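Proteasome activator protein PA26 (Trypanosoma brucei, PDB 1YAR) probably activates the 20S proteasome as an 11S (PA28-type) regulator, binding the ends of the proteasome barrel and opening its entry gate. Local coordinates at residues V76-Q81 with Y149-Y154. Sequence-based numbering, arbitrary orientation.
Sequences VLQRYQ and YALREY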
loop_
_atom_site.group_PDB
_atom_site.type_symbol
_atom_site.label_atom_id
_atom_site.label_comp_id
_atom_site.label_asym_id
_atom_site.label_seq_id
_atom_site.Cartn_x
_atom_site.Cartn_y
_atom_site.Cartn_z
ATOM N N VAL O 76 -65.923 -107.593 7.191
ATOM C CA VAL O 76 -64.877 -106.652 6.766
ATOM C C VAL O 76 -65.475 -105.247 6.552
ATOM O O VAL O 76 -64.950 -104.260 7.072
ATOM C CB VAL O 76 -64.097 -107.146 5.504
ATOM C CG1 VAL O 76 -63.179 -106.030 4.935
ATOM C CG2 VAL O 76 -63.254 -108.401 5.831
ATOM N N LEU O 77 -66.564 -105.173 5.790
ATOM C CA LEU O 77 -67.222 -103.889 5.513
ATOM C C LEU O 77 -67.727 -103.195 6.785
ATOM O O LEU O 77 -67.607 -101.975 6.922
ATOM C CB LEU O 77 -68.332 -104.033 4.461
ATOM C CG LEU O 77 -67.790 -104.348 3.047
ATOM C CD1 LEU O 77 -68.765 -105.133 2.203
ATOM C CD2 LEU O 77 -67.319 -103.085 2.252
ATOM N N GLN O 78 -68.282 -103.982 7.717
ATOM C CA GLN O 78 -68.758 -103.452 8.988
ATOM C C GLN O 78 -67.613 -102.872 9.804
ATOM O O GLN O 78 -67.753 -101.819 10.427
ATOM C CB GLN O 78 -69.466 -104.545 9.815
ATOM C CG GLN O 78 -69.957 -104.057 11.172
ATOM C CD GLN O 78 -71.167 -103.147 11.059
ATOM O OE1 GLN O 78 -72.296 -103.631 10.925
ATOM N NE2 GLN O 78 -70.940 -101.827 11.120
ATOM N N ARG O 79 -66.486 -103.566 9.794
ATOM C CA ARG O 79 -65.306 -103.151 10.542
ATOM C C ARG O 79 -64.756 -101.832 9.979
ATOM O O ARG O 79 -64.314 -100.959 10.733
ATOM C CB ARG O 79 -64.255 -104.234 10.423
ATOM C CG ARG O 79 -63.092 -104.104 11.372
ATOM C CD ARG O 79 -62.246 -105.357 11.451
ATOM N NE ARG O 79 -60.986 -105.073 12.135
ATOM C CZ ARG O 79 -59.928 -105.866 12.090
ATOM N NH1 ARG O 79 -59.976 -107.001 11.398
ATOM N NH2 ARG O 79 -58.829 -105.523 12.742
ATOM N N TYR O 80 -64.776 -101.708 8.649
ATOM C CA TYR O 80 -64.347 -100.466 7.991
ATOM C C TYR O 80 -65.277 -99.316 8.364
ATOM O O TYR O 80 -64.806 -98.241 8.767
ATOM C CB TYR O 80 -64.209 -100.643 6.470
ATOM C CG TYR O 80 -63.589 -99.416 5.813
ATOM C CD1 TYR O 80 -62.303 -99.007 6.158
ATOM C CD2 TYR O 80 -64.310 -98.644 4.898
ATOM C CE1 TYR O 80 -61.725 -97.874 5.581
ATOM C CE2 TYR O 80 -63.736 -97.501 4.316
ATOM C CZ TYR O 80 -62.444 -97.138 4.678
ATOM O OH TYR O 80 -61.856 -96.018 4.142
ATOM N N GLN O 81 -66.593 -99.550 8.276
ATOM C CA GLN O 81 -67.580 -98.547 8.663
ATOM C C GLN O 81 -67.407 -98.073 10.113
ATOM O O GLN O 81 -67.442 -96.866 10.381
ATOM C CB GLN O 81 -69.005 -99.041 8.386
ATOM C CG GLN O 81 -70.078 -97.981 8.622
ATOM C CD GLN O 81 -71.428 -98.370 8.044
ATOM O OE1 GLN O 81 -72.447 -97.908 8.519
ATOM N NE2 GLN O 81 -71.432 -99.220 7.009
ATOM N N TYR O 149 -70.628 -95.406 3.800
ATOM C CA TYR O 149 -71.838 -96.217 3.679
ATOM C C TYR O 149 -71.605 -97.376 2.720
ATOM O O TYR O 149 -72.415 -97.666 1.859
ATOM C CB TYR O 149 -73.013 -95.315 3.288
ATOM C CG TYR O 149 -72.986 -94.030 4.091
ATOM C CD1 TYR O 149 -72.658 -92.807 3.486
ATOM C CD2 TYR O 149 -73.211 -94.051 5.466
ATOM C CE1 TYR O 149 -72.583 -91.637 4.234
ATOM C CE2 TYR O 149 -73.149 -92.885 6.230
ATOM C CZ TYR O 149 -72.840 -91.683 5.605
ATOM O OH TYR O 149 -72.768 -90.544 6.361
ATOM N N ALA O 150 -70.469 -98.035 2.916
ATOM C CA ALA O 150 -69.947 -99.058 2.001
ATOM C C ALA O 150 -70.757 -100.346 2.109
ATOM O O ALA O 150 -70.956 -101.051 1.115
ATOM C CB ALA O 150 -68.520 -99.356 2.355
ATOM N N LEU O 151 -71.192 -100.645 3.326
ATOM C CA LEU O 151 -72.026 -101.813 3.577
ATOM C C LEU O 151 -73.350 -101.703 2.830
ATOM O O LEU O 151 -73.750 -102.632 2.148
ATOM C CB LEU O 151 -72.254 -101.973 5.068
ATOM C CG LEU O 151 -72.657 -103.312 5.666
ATOM C CD1 LEU O 151 -72.155 -104.518 4.854
ATOM C CD2 LEU O 151 -72.131 -103.339 7.097
ATOM N N ARG O 152 -74.010 -100.555 2.938
ATOM C CA ARG O 152 -75.209 -100.306 2.154
ATOM C C ARG O 152 -74.954 -100.343 0.642
ATOM O O ARG O 152 -75.767 -100.897 -0.090
ATOM C CB ARG O 152 -75.896 -99.004 2.570
ATOM C CG ARG O 152 -77.057 -98.617 1.681
ATOM C CD ARG O 152 -78.379 -98.456 2.410
ATOM N NE ARG O 152 -79.452 -98.177 1.451
ATOM C CZ ARG O 152 -80.075 -97.000 1.310
ATOM N NH1 ARG O 152 -79.778 -95.962 2.094
ATOM N NH2 ARG O 152 -81.020 -96.873 0.381
ATOM N N GLU O 153 -73.847 -99.751 0.189
ATOM C CA GLU O 153 -73.438 -99.812 -1.226
ATOM C C GLU O 153 -73.326 -101.272 -1.693
ATOM O O GLU O 153 -73.872 -101.634 -2.727
ATOM C CB GLU O 153 -72.069 -99.156 -1.449
ATOM C CG GLU O 153 -71.933 -97.648 -1.221
ATOM C CD GLU O 153 -70.578 -97.139 -1.715
ATOM O OE1 GLU O 153 -70.084 -97.690 -2.744
ATOM O OE2 GLU O 153 -69.983 -96.216 -1.072
ATOM N N TYR O 154 -72.604 -102.084 -0.926
ATOM C CA TYR O 154 -72.392 -103.504 -1.253
ATOM C C TYR O 154 -73.710 -104.282 -1.319
ATOM O O TYR O 154 -73.983 -104.949 -2.316
ATOM C CB TYR O 154 -71.423 -104.138 -0.249
ATOM C CG TYR O 154 -71.287 -105.651 -0.324
ATOM C CD1 TYR O 154 -70.630 -106.265 -1.392
ATOM C CD2 TYR O 154 -71.789 -106.465 0.707
ATOM C CE1 TYR O 154 -70.513 -107.650 -1.459
ATOM C CE2 TYR O 154 -71.672 -107.849 0.657
ATOM C CZ TYR O 154 -71.025 -108.434 -0.412
ATOM O OH TYR O 154 -70.903 -109.802 -0.463
#
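Leu77 fits between Ala150 and Leu151 on the first turn of helix 150-166 and Tyr154 one turn further on, and its branches divide the work. CD2 meets the Ala150 methyl (CB) at 3.9 Å, while CD1 reaches the root of the Tyr154 ring, 3.6 Å from CG, the two side chains crossing at about a right angle. With Leu77 CG anti to its own carbonyl carbon (chi1 -69°) and CB already pointing toward the other helix, both methyls reach it. Leu151 answers from the other helix: its CD1 packs on Leu77 CB at 3.9 Å, and its CD2 lies against the bent side chain of Gln78, 3.8 Å from OE1. One turn on, Gln81 stretches out with CG anti to the backbone N, and its amide end lies against Leu151 CB. Met197 and Val200 of helix 183-226 also pack on Leu77, and the Tyr154 hydroxyl is hydrogen-bonded to Asp193 there. Gln191 of a neighbouring subunit touches Leu151. The axes of the two short helical segments run roughly antiparallel (149°), 9.4 Å apart at closest. This largely apolar helix-helix seam, edged by the two glutamines, docks the start of helix 150-166 on helix 71-99 in the elongated helical bundle of a PA28-family activator subunit.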